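Asp/Glu-specific dipeptidyl-peptidase (Flavobacterium psychrophilum, PDB 5JXF) removes dipeptides from the N-terminus of oligopeptides as a serine peptidase of family S46, with strict specificity for Asp or Glu at the P1 position. Local coordinates at residues K646-F651 with D702-L707; V269-V274 with M723-P728; D624-L629 with D711-A716. One frame throughout, in Å; residues are numbered along the deposited sequence.

Contact 1: residues K646-F651 with D702-L707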
loop_
_atom_site.group_PDB
_atom_site.type_symbol
_atom_site.label_atom_id
_atom_site.label_comp_id
_atom_site.label_asym_id
_atom_site.label_seq_id
_atom_site.Cartn_x
_atom_site.Cartn_y
_atom_site.Cartn_z
ATOM N N LYS A 646 10.008 23.422 3.530
ATOM C CA LYS A 646 9.661 22.035 3.821
ATOM C C LYS A 646 10.512 21.488 4.988
ATOM O O LYS A 646 11.636 21.931 5.174
ATOM C CB LYS A 646 9.859 21.176 2.574
ATOM C CG LYS A 646 9.237 21.778 1.310
ATOM C CD LYS A 646 9.372 20.849 0.105
ATOM C CE LYS A 646 8.786 19.484 0.391
ATOM N NZ LYS A 646 7.499 19.588 1.138
ATOM N N LEU A 647 9.968 20.554 5.768
ATOM C CA LEU A 647 10.717 19.947 6.869
ATOM C C LEU A 647 11.051 18.497 6.554
ATOM O O LEU A 647 10.167 17.631 6.547
ATOM C CB LEU A 647 9.932 20.015 8.172
ATOM C CG LEU A 647 10.725 19.677 9.430
ATOM C CD1 LEU A 647 11.703 20.808 9.763
ATOM C CD2 LEU A 647 9.780 19.411 10.587
ATOM N N PRO A 648 12.319 18.229 6.258
ATOM C CA PRO A 648 12.767 16.852 6.061
ATOM C C PRO A 648 12.448 16.026 7.297
ATOM O O PRO A 648 12.421 16.549 8.412
ATOM C CB PRO A 648 14.274 17.001 5.863
ATOM C CG PRO A 648 14.434 18.395 5.359
ATOM C CD PRO A 648 13.408 19.197 6.080
ATOM N N VAL A 649 12.167 14.750 7.113
ATOM C CA VAL A 649 11.834 13.942 8.262
ATOM C C VAL A 649 12.707 12.684 8.307
ATOM O O VAL A 649 13.323 12.409 9.328
ATOM C CB VAL A 649 10.337 13.595 8.266
ATOM C CG1 VAL A 649 10.029 12.564 9.313
ATOM C CG2 VAL A 649 9.529 14.839 8.533
ATOM N N CYS A 650 12.755 11.928 7.211
ATOM C CA CYS A 650 13.556 10.704 7.140
ATOM C C CYS A 650 14.265 10.632 5.803
ATOM O O CYS A 650 13.885 11.325 4.852
ATOM C CB CYS A 650 12.695 9.438 7.314
ATOM S SG CYS A 650 11.756 9.297 8.851
ATOM N N PHE A 651 15.287 9.785 5.737
ATOM C CA PHE A 651 15.891 9.421 4.459
ATOM C C PHE A 651 16.474 8.008 4.501
ATOM O O PHE A 651 16.490 7.364 5.552
ATOM C CB PHE A 651 16.960 10.447 4.026
ATOM C CG PHE A 651 18.195 10.497 4.912
ATOM C CD1 PHE A 651 18.207 11.262 6.061
ATOM C CD2 PHE A 651 19.354 9.822 4.554
ATOM C CE1 PHE A 651 19.356 11.331 6.863
ATOM C CE2 PHE A 651 20.499 9.896 5.339
ATOM C CZ PHE A 651 20.497 10.643 6.496
ATOM N N ASP A 702 16.256 12.163 9.758
ATOM C CA ASP A 702 17.016 13.357 9.394
ATOM C C ASP A 702 17.318 14.176 10.655
ATOM O O ASP A 702 16.398 14.427 11.430
ATOM C CB ASP A 702 16.191 14.181 8.372
ATOM C CG ASP A 702 17.013 15.223 7.659
ATOM O OD1 ASP A 702 17.608 16.090 8.348
ATOM O OD2 ASP A 702 17.079 15.152 6.409
ATOM N N MET A 703 18.575 14.591 10.882
ATOM C CA MET A 703 18.927 15.297 12.130
ATOM C C MET A 703 18.209 16.660 12.204
ATOM O O MET A 703 17.896 17.157 13.293
ATOM C CB MET A 703 20.455 15.464 12.278
ATOM C CG MET A 703 21.178 14.211 12.959
ATOM S SD MET A 703 20.339 13.670 14.424
ATOM C CE MET A 703 20.602 15.124 15.433
ATOM N N ARG A 704 17.913 17.256 11.054
ATOM C CA ARG A 704 17.077 18.461 11.052
ATOM C C ARG A 704 15.711 18.251 11.730
ATOM O O ARG A 704 15.241 19.119 12.454
ATOM C CB ARG A 704 16.876 18.978 9.626
ATOM C CG ARG A 704 18.148 19.582 9.044
ATOM C CD ARG A 704 17.982 19.903 7.575
ATOM N NE ARG A 704 17.837 18.685 6.787
ATOM C CZ ARG A 704 17.723 18.659 5.461
ATOM N NH1 ARG A 704 17.747 19.796 4.775
ATOM N NH2 ARG A 704 17.592 17.494 4.820
ATOM N N TYR A 705 15.087 17.097 11.525
ATOM C CA TYR A 705 13.813 16.780 12.191
ATOM C C TYR A 705 13.988 16.513 13.686
ATOM O O TYR A 705 13.150 16.922 14.497
ATOM C CB TYR A 705 13.151 15.571 11.525
ATOM C CG TYR A 705 11.728 15.326 11.995
ATOM C CD1 TYR A 705 10.781 16.345 11.956
ATOM C CD2 TYR A 705 11.327 14.081 12.438
ATOM C CE1 TYR A 705 9.489 16.136 12.379
ATOM C CE2 TYR A 705 10.036 13.858 12.857
ATOM C CZ TYR A 705 9.124 14.890 12.820
ATOM O OH TYR A 705 7.852 14.666 13.253
ATOM N N VAL A 706 15.068 15.805 14.048
ATOM C CA VAL A 706 15.377 15.606 15.460
ATOM C C VAL A 706 15.470 16.943 16.189
ATOM O O VAL A 706 14.784 17.176 17.191
ATOM C CB VAL A 706 16.695 14.832 15.648
ATOM C CG1 VAL A 706 17.056 14.739 17.131
ATOM C CG2 VAL A 706 16.575 13.452 15.019
ATOM N N LEU A 707 16.297 17.839 15.666
ATOM C CA LEU A 707 16.505 19.125 16.328
ATOM C C LEU A 707 15.218 19.963 16.338
ATOM O O LEU A 707 14.876 20.578 17.352
ATOM C CB LEU A 707 17.644 19.893 15.658
ATOM C CG LEU A 707 19.028 19.236 15.598
ATOM C CD1 LEU A 707 19.972 20.114 14.794
ATOM C CD2 LEU A 707 19.602 18.968 16.994
HETATM O O HOH W 1 15.779 13.861 4.421
#

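Contact 2: residues V269-V274 with M723-P728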
loop_
_atom_site.group_PDB
_atom_site.type_symbol
_atom_site.label_atom_id
_atom_site.label_comp_id
_atom_site.label_asym_id
_atom_site.label_seq_id
_atom_site.Cartn_x
_atom_site.Cartn_y
_atom_site.Cartn_z
ATOM N N VAL A 269 26.695 18.259 14.686
ATOM C CA VAL A 269 25.456 17.968 13.992
ATOM C C VAL A 269 25.270 18.937 12.833
ATOM O O VAL A 269 25.239 20.147 13.033
ATOM C CB VAL A 269 24.232 18.073 14.931
ATOM C CG1 VAL A 269 22.965 17.810 14.154
ATOM C CG2 VAL A 269 24.366 17.100 16.100
ATOM N N SER A 270 25.153 18.398 11.627
ATOM C CA SER A 270 24.966 19.212 10.428
ATOM C C SER A 270 23.559 19.823 10.297
ATOM O O SER A 270 22.576 19.194 10.675
ATOM C CB SER A 270 25.259 18.373 9.189
ATOM O OG SER A 270 24.916 19.093 8.020
ATOM N N LEU A 271 23.474 21.046 9.770
ATOM C CA LEU A 271 22.181 21.696 9.476
ATOM C C LEU A 271 21.970 21.881 7.980
ATOM O O LEU A 271 21.018 22.522 7.575
ATOM C CB LEU A 271 22.076 23.070 10.148
ATOM C CG LEU A 271 21.878 23.221 11.652
ATOM C CD1 LEU A 271 22.222 24.642 12.089
ATOM C CD2 LEU A 271 20.472 22.888 12.036
ATOM N N ASP A 272 22.874 21.333 7.173
ATOM C CA ASP A 272 22.873 21.531 5.731
ATOM C C ASP A 272 22.223 20.362 5.016
ATOM O O ASP A 272 22.241 20.304 3.791
ATOM C CB ASP A 272 24.300 21.721 5.201
ATOM C CG ASP A 272 24.878 23.090 5.550
ATOM O OD1 ASP A 272 24.206 23.857 6.287
ATOM O OD2 ASP A 272 26.007 23.393 5.093
ATOM N N GLY A 273 21.697 19.418 5.795
ATOM C CA GLY A 273 20.929 18.305 5.267
ATOM C C GLY A 273 21.609 17.317 4.338
ATOM O O GLY A 273 22.835 17.309 4.186
ATOM N N VAL A 274 20.785 16.471 3.720
ATOM C CA VAL A 274 21.259 15.423 2.825
ATOM C C VAL A 274 20.607 15.503 1.454
ATOM O O VAL A 274 19.405 15.748 1.345
ATOM C CB VAL A 274 20.975 14.027 3.386
ATOM C CG1 VAL A 274 21.849 13.742 4.656
ATOM C CG2 VAL A 274 19.507 13.906 3.728
ATOM N N MET A 723 25.116 21.402 21.767
ATOM C CA MET A 723 25.699 20.736 20.603
ATOM C C MET A 723 26.564 21.691 19.787
ATOM O O MET A 723 26.558 22.890 20.009
ATOM C CB MET A 723 24.609 20.137 19.724
ATOM C CG MET A 723 23.621 19.240 20.461
ATOM S SD MET A 723 22.212 18.891 19.387
ATOM C CE MET A 723 20.937 18.579 20.603
ATOM N N LYS A 724 27.333 21.150 18.859
ATOM C CA LYS A 724 28.031 21.985 17.903
ATOM C C LYS A 724 27.342 21.854 16.536
ATOM O O LYS A 724 27.533 20.875 15.828
ATOM C CB LYS A 724 29.503 21.599 17.819
ATOM C CG LYS A 724 30.267 22.354 16.736
ATOM C CD LYS A 724 31.732 21.964 16.753
ATOM C CE LYS A 724 32.555 22.800 15.791
ATOM N NZ LYS A 724 33.995 22.441 15.898
ATOM N N LEU A 725 26.520 22.843 16.194
ATOM C CA LEU A 725 25.797 22.870 14.927
ATOM C C LEU A 725 26.713 23.388 13.836
ATOM O O LEU A 725 27.341 24.422 14.009
ATOM C CB LEU A 725 24.553 23.746 15.059
ATOM C CG LEU A 725 23.629 23.333 16.207
ATOM C CD1 LEU A 725 22.387 24.197 16.220
ATOM C CD2 LEU A 725 23.248 21.849 16.096
ATOM N N VAL A 726 26.834 22.663 12.733
ATOM C CA VAL A 726 27.773 23.066 11.681
ATOM C C VAL A 726 27.131 23.099 10.289
ATOM O O VAL A 726 26.066 22.514 10.071
ATOM C CB VAL A 726 28.993 22.134 11.626
ATOM C CG1 VAL A 726 29.856 22.314 12.879
ATOM C CG2 VAL A 726 28.561 20.670 11.476
ATOM N N HIS A 727 27.808 23.765 9.354
ATOM C CA HIS A 727 27.339 23.919 7.973
ATOM C C HIS A 727 28.357 23.442 6.936
ATOM O O HIS A 727 28.963 24.257 6.248
ATOM C CB HIS A 727 27.019 25.380 7.683
ATOM C CG HIS A 727 25.942 25.951 8.547
ATOM N ND1 HIS A 727 24.604 25.847 8.234
ATOM C CD2 HIS A 727 26.007 26.673 9.691
ATOM C CE1 HIS A 727 23.888 26.460 9.159
ATOM N NE2 HIS A 727 24.715 26.970 10.055
ATOM N N PRO A 728 28.526 22.121 6.797
ATOM C CA PRO A 728 29.529 21.536 5.897
ATOM C C PRO A 728 29.298 21.775 4.409
ATOM O O PRO A 728 30.216 21.565 3.622
ATOM C CB PRO A 728 29.428 20.037 6.196
ATOM C CG PRO A 728 28.057 19.854 6.686
ATOM C CD PRO A 728 27.741 21.082 7.480
#

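Contact 3: residues D624-L629 with D711-A716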
loop_
_atom_site.group_PDB
_atom_site.type_symbol
_atom_site.label_atom_id
_atom_site.label_comp_id
_atom_site.label_asym_id
_atom_site.label_seq_id
_atom_site.Cartn_x
_atom_site.Cartn_y
_atom_site.Cartn_z
ATOM N N ASP A 624 -2.467 9.080 14.724
ATOM C CA ASP A 624 -2.816 10.387 15.290
ATOM C C ASP A 624 -1.548 11.250 15.371
ATOM O O ASP A 624 -0.444 10.721 15.453
ATOM C CB ASP A 624 -3.467 10.222 16.668
ATOM C CG ASP A 624 -4.077 11.507 17.196
ATOM O OD1 ASP A 624 -4.178 12.503 16.441
ATOM O OD2 ASP A 624 -4.484 11.509 18.376
ATOM N N VAL A 625 -1.710 12.569 15.305
ATOM C CA VAL A 625 -0.589 13.505 15.401
ATOM C C VAL A 625 -0.825 14.426 16.587
ATOM O O VAL A 625 -1.958 14.808 16.839
ATOM C CB VAL A 625 -0.418 14.353 14.107
ATOM C CG1 VAL A 625 0.707 15.368 14.264
ATOM C CG2 VAL A 625 -0.146 13.464 12.910
ATOM N N PRO A 626 0.232 14.747 17.354
ATOM C CA PRO A 626 0.066 15.730 18.429
ATOM C C PRO A 626 -0.412 17.082 17.911
ATOM O O PRO A 626 -0.201 17.418 16.738
ATOM C CB PRO A 626 1.471 15.847 19.017
ATOM C CG PRO A 626 2.097 14.545 18.738
ATOM C CD PRO A 626 1.560 14.111 17.400
ATOM N N LYS A 627 -1.033 17.852 18.800
ATOM C CA LYS A 627 -1.676 19.102 18.417
ATOM C C LYS A 627 -0.610 20.132 18.042
ATOM O O LYS A 627 -0.751 20.836 17.039
ATOM C CB LYS A 627 -2.577 19.614 19.551
ATOM C CG LYS A 627 -3.076 21.042 19.377
ATOM C CD LYS A 627 -3.785 21.180 18.036
ATOM C CE LYS A 627 -3.501 22.495 17.349
ATOM N NZ LYS A 627 -3.787 22.478 15.862
ATOM N N LYS A 628 0.462 20.186 18.831
ATOM C CA LYS A 628 1.530 21.168 18.635
ATOM C C LYS A 628 2.247 20.984 17.294
ATOM O O LYS A 628 2.663 21.949 16.662
ATOM C CB LYS A 628 2.531 21.081 19.805
ATOM C CG LYS A 628 3.794 21.937 19.687
ATOM C CD LYS A 628 3.474 23.408 19.649
ATOM C CE LYS A 628 4.703 24.273 19.405
ATOM N NZ LYS A 628 5.560 24.432 20.603
ATOM N N LEU A 629 2.389 19.738 16.861
ATOM C CA LEU A 629 3.072 19.457 15.604
ATOM C C LEU A 629 2.219 19.904 14.423
ATOM O O LEU A 629 2.732 20.433 13.449
ATOM C CB LEU A 629 3.401 17.973 15.470
ATOM C CG LEU A 629 4.229 17.627 14.226
ATOM C CD1 LEU A 629 5.385 18.611 14.040
ATOM C CD2 LEU A 629 4.756 16.210 14.299
ATOM N N ASP A 711 13.507 21.277 19.637
ATOM C CA ASP A 711 13.458 22.720 19.727
ATOM C C ASP A 711 12.037 23.285 19.606
ATOM O O ASP A 711 11.480 23.789 20.585
ATOM C CB ASP A 711 14.356 23.308 18.639
ATOM C CG ASP A 711 14.491 24.796 18.728
ATOM O OD1 ASP A 711 13.718 25.434 19.469
ATOM O OD2 ASP A 711 15.386 25.334 18.042
ATOM N N LYS A 712 11.475 23.243 18.399
ATOM C CA LYS A 712 10.195 23.911 18.145
ATOM C C LYS A 712 9.049 23.234 18.878
ATOM O O LYS A 712 8.123 23.900 19.330
ATOM C CB LYS A 712 9.896 23.958 16.648
ATOM C CG LYS A 712 10.730 24.980 15.898
ATOM C CD LYS A 712 10.230 26.408 16.187
ATOM C CE LYS A 712 10.991 27.418 15.355
ATOM N NZ LYS A 712 12.454 27.146 15.452
ATOM N N PHE A 713 9.125 21.911 19.013
ATOM C CA PHE A 713 8.020 21.165 19.590
ATOM C C PHE A 713 8.114 21.130 21.115
ATOM O O PHE A 713 7.150 21.464 21.807
ATOM C CB PHE A 713 7.972 19.745 19.009
ATOM C CG PHE A 713 6.837 18.901 19.543
ATOM C CD1 PHE A 713 5.567 19.002 19.012
ATOM C CD2 PHE A 713 7.054 17.996 20.581
ATOM C CE1 PHE A 713 4.521 18.226 19.503
ATOM C CE2 PHE A 713 6.021 17.221 21.088
ATOM C CZ PHE A 713 4.751 17.324 20.541
ATOM N N ALA A 714 9.268 20.735 21.645
ATOM C CA ALA A 714 9.396 20.550 23.092
ATOM C C ALA A 714 9.863 21.809 23.814
ATOM O O ALA A 714 9.612 21.963 25.002
ATOM C CB ALA A 714 10.347 19.369 23.405
ATOM N N GLY A 715 10.543 22.701 23.102
ATOM C CA GLY A 715 11.051 23.923 23.698
ATOM C C GLY A 715 12.307 23.644 24.492
ATOM O O GLY A 715 12.630 24.369 25.438
ATOM N N ALA A 716 13.020 22.591 24.101
ATOM C CA ALA A 716 14.224 22.173 24.816
ATOM C C ALA A 716 15.477 22.687 24.135
ATOM O O ALA A 716 16.447 21.948 23.992
ATOM C CB ALA A 716 14.282 20.647 24.930
#

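Contact 1: residues K646-F651 with D702-L707
The carboxylate of D702, whose OD2 lies 3.4 Å from P648 CB, is gripped at OD1 by two N-H groups of R704. The backbone N of R704 comes to the anti lone pair of OD1, which makes D702 the N-cap of helix 703-713 at a strand-to-helix junction of the trypsin-like catalytic domain; NE reaches the syn side of the same oxygen at 3.0 Å. NH2 closes the salt bridge to OD2, giving a side-on, two-nitrogen grip with D702 CG at the edge of the guanidinium, in its plane; together with the backbone bond to OD1 it holds the carboxylate against rotation. Strand 698-702 pairs antiparallel with strand 648-653, and its last pairing bond here, D702 N to V649 O at 3.0 Å, comes just before the chain turns into the helix. P648, a compact, puckered ring with no N-H to satisfy, suits the place beside the salt bridge: its CG sits over the centre of the R704 guanidinium, 3.3 Å from CZ, while NH1 pairs with E643. With an alanine in place of R704, D702 would probably lose its charged mate and P648 the flat surface it rests on, leaving E643 without this partner too. Further along the helix, Y705 holds its CG anti to the backbone N (chi1 -170°), which swings the ring beside the strand. V649 CG2 lies over that ring in a CH-pi contact, 4.0 Å from the centroid, and L647 CD2 meets the ring edge 3.5 Å from CD1. C650 points away from the helix, its side chain about 7 Å from that of D237, the probable charge-relay aspartate. A water links the two segments, donating to D702 OD2 at 2.7 Å and to C650 O.

Contact 2: residues V269-V274 with M723-P728
V269 and S270 pair with L725 and V726 as a two-stranded parallel sheet that fastens the C-terminal tail to a much earlier part of the chain. Its backbone bonds alternate as parallel pairing requires: V269 N gives to K724 O, V726 N to V269 O, and L271 N to V726 O at 3.0 Å, the last donor lying almost in line with its C=O. Two CA-H...O contacts, from L725 to V269 O and from S270 to V726 O, fill in between them.

The apolar contacts follow the two faces. V269 and L725 share one face, with V269 CB 4.1 Å from L725 CD2; V269 packs on M703 and L707 of helix 703-713, and L271 on L707. L271 CD1 extends the patch, 3.9 Å from L725 CB and 3.8 Å from H727 CE1. On the face of S270 and V726, the ring of P728 lies against the serine, CG 3.5 Å from OG.

Side-chain polar bonds finish the end of the pairing. With chi1 at 172°, S270 OG is swung away from its own N and toward the chain ahead, where it accepts from D272 N in an ST turn. D272 OD1 takes the N-H of H727 ND1 at 2.8 Å, close to the imidazole plane. P728 N lies near OD2 but has no hydrogen to share; OD2 accepts from the backbone N of K729. The carboxylate thus accepts from both a side chain and the backbone of the tail, and its charge would probably favour a protonated H727.

Contact 3: residues D624-L629 with D711-A716
K628 and F713 both set CG anti to the backbone N (chi1 174° and -179°), so that the lysine and the phenylalanine run alongside each other, pointing opposite ways. Two bends in the lysine, the first at chi2 (63°), let its methylenes run beside the ring before NZ reaches K712 O at 2.9 Å. This bond lies in the carbonyl plane. The arrangement joins the first turn of helix 627-635 to the C-terminal end of helix 703-713 at the protein surface. A phenylalanine fits between them because one corner of its ring can meet several groups: CE1 is 3.5 Å from K628 CB, while L629 N comes to the ring edge, 3.7 Å from CE1, and P626 CB comes to the edge, 3.9 Å from F713 CE1. P626 occupies the N-cap position of its helix, a place where a residue without an N-H costs the helix no bond, and its ring also packs on L218 and I219 of helix 217-220. L629 adds CB to the F713 corner and turns inward to Y705 and F708.

A lysine suits this exposed position: its CB and CG lie against the CD1-CE1 side of the ring, and its ammonium meets a carbonyl near the negative end of a helix dipole, so the attraction is probably stronger than between neutral groups.

How the contacts relate
From the N terminus, the chain first meets 269-274, which waits some 450 residues for 723-728; contact 2 therefore closes the widest loop. Inside it lies contact 3, from 624-629 to 711-716, and inside that contact 1, from 646-651 to 702-707, so the three nest without crossing. The innermost loop carries S662, the probable nucleophile, and R680, the probable P1-recognition residue. Helix 703-713 is common ground: contact 1 ties its start to the eight-stranded sheet, contact 3 its end to helix 627-635. Contact 2 abuts contact 1 where G273 meets R704, and Y705 OH touches L629 between contacts 1 and 3; contacts 2 and 3 do not touch.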